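Local coordinates for tryptophan synthase alpha chain (Campylobacter jejuni, PDB 3THA), which cleaves indoleglycerol phosphate to indole and glyceraldehyde 3-phosphate as the alpha subunit of tryptophan synthase, the enzyme of the last step of tryptophan biosynthesis, at the interface of chains A and B. Numbering follows the deposited sequence. Chains: chain A/B, Tryptophan synthase alpha chain.

The interface of chains A and B. Residues chain A 53-55, 66; chain B 149, 151, 171-172, 206.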
# COMPACT_ATOMS: atom_id res chain seq x y z
N ASP A 53 -9.27 -4.08 -3.74
CA ASP A 53 -9.45 -3.23 -2.54
C ASP A 53 -8.20 -3.30 -1.65
O ASP A 53 -7.59 -4.35 -1.54
CB ASP A 53 -10.66 -3.67 -1.72
CG ASP A 53 -11.89 -4.04 -2.57
OD1 ASP A 53 -11.71 -4.77 -3.59
OD2 ASP A 53 -13.05 -3.65 -2.18
N PRO A 54 -7.80 -2.16 -1.04
CA PRO A 54 -6.76 -2.03 0.03
C PRO A 54 -7.10 -2.70 1.36
O PRO A 54 -8.25 -2.99 1.63
CB PRO A 54 -6.64 -0.52 0.24
CG PRO A 54 -7.73 0.13 -0.66
CD PRO A 54 -8.01 -0.88 -1.73
N ILE A 55 -6.10 -2.87 2.22
CA ILE A 55 -6.19 -3.89 3.25
C ILE A 55 -6.37 -3.42 4.70
O ILE A 55 -7.51 -3.35 5.15
CB ILE A 55 -5.05 -4.90 3.14
CG1 ILE A 55 -4.19 -4.67 1.88
CG2 ILE A 55 -5.59 -6.31 3.31
CD1 ILE A 55 -4.77 -5.14 0.49
N LYS A 66 -11.43 2.44 -3.56
CA LYS A 66 -12.61 1.56 -3.36
C LYS A 66 -13.85 2.15 -3.98
O LYS A 66 -14.72 1.41 -4.53
CB LYS A 66 -12.90 1.38 -1.88
CG LYS A 66 -11.65 1.59 -0.96
CD LYS A 66 -11.76 0.85 0.39
CE LYS A 66 -11.83 -0.69 0.21
NZ LYS A 66 -10.95 -1.52 1.13
N SER B 149 -14.05 -8.92 -0.57
CA SER B 149 -14.76 -7.67 -0.32
C SER B 149 -16.23 -7.88 -0.39
O SER B 149 -16.72 -8.96 -0.78
CB SER B 149 -14.44 -6.68 -1.41
OG SER B 149 -13.05 -6.67 -1.65
N THR B 151 -17.93 -6.61 -2.54
CA THR B 151 -18.27 -6.57 -3.96
C THR B 151 -17.76 -7.76 -4.76
O THR B 151 -18.08 -7.88 -5.93
CB THR B 151 -17.60 -5.36 -4.64
OG1 THR B 151 -16.21 -5.40 -4.31
CG2 THR B 151 -18.20 -4.04 -4.18
N LEU B 171 -12.82 -7.52 3.83
CA LEU B 171 -12.65 -6.08 3.81
C LEU B 171 -14.02 -5.45 3.93
O LEU B 171 -15.03 -6.05 3.57
CB LEU B 171 -11.93 -5.61 2.55
CG LEU B 171 -10.57 -6.28 2.36
CD1 LEU B 171 -9.94 -5.90 1.06
CD2 LEU B 171 -9.66 -5.94 3.49
N ALA B 172 -14.05 -4.25 4.49
CA ALA B 172 -15.27 -3.53 4.64
C ALA B 172 -15.20 -2.45 3.58
O ALA B 172 -14.10 -2.10 3.11
CB ALA B 172 -15.35 -2.96 6.03
N PHE B 206 -10.35 -2.97 8.00
CA PHE B 206 -10.36 -1.72 7.18
C PHE B 206 -11.38 -0.67 7.65
O PHE B 206 -12.59 -0.87 7.54
CB PHE B 206 -10.47 -1.93 5.63
CG PHE B 206 -10.30 -0.64 4.84
CD1 PHE B 206 -9.06 -0.29 4.31
CD2 PHE B 206 -11.37 0.26 4.69
CE1 PHE B 206 -8.89 0.92 3.64
CE2 PHE B 206 -11.21 1.48 4.00
CZ PHE B 206 -9.97 1.81 3.48
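A:Lys66 reaches from helix 60-70 to B:Phe206, the lysine and the phenylalanine pointing towards each other from the two chains, and sets its ammonium over the centre of the ring face in a cation-pi contact, with NZ 3.8 Å from the ring centroid. The chain belongs to the TrpA family, an (alpha/beta)8 barrel, and the contact joins the loop A:Asp53-A:Ile55 to loops and strand ends of the second copy. The lysine CD packs over the CZ/CE2 end of the face, 3.7 Å from B:Phe206 CZ, and the bends beyond it at chi3 (63°) and chi4 carry CE and NZ back over the ring centre. A weak hydrogen bond from NZ to the carbonyl O of A:Pro54 helps to hold the amine there. The carbonyl O of A:Ile55 lies in the ring plane at its edge, 3.5 Å from B:Phe206 CD1, where the partly positive ring hydrogens could favour it. B:Leu171 splits its branches: CD1 packs on A:Asp53 CB at 3.6 Å, while CD2 faces A:Ile55, whose side chain runs at a slant to it. Beyond the leucine, the hydroxyl OG of B:Ser149 stands over the flat face of the A:Asp53 carboxylate, 3.0 Å from OD1 and 3.1 Å from OD2. It can donate to one or the other, but far from the plane in which carboxylates usually accept, so the hydrogen bond is probably a poor one. Tryptophan synthase is a tetramer of two alpha and two beta chains, so this two-fold alpha-alpha contact may belong to the crystal.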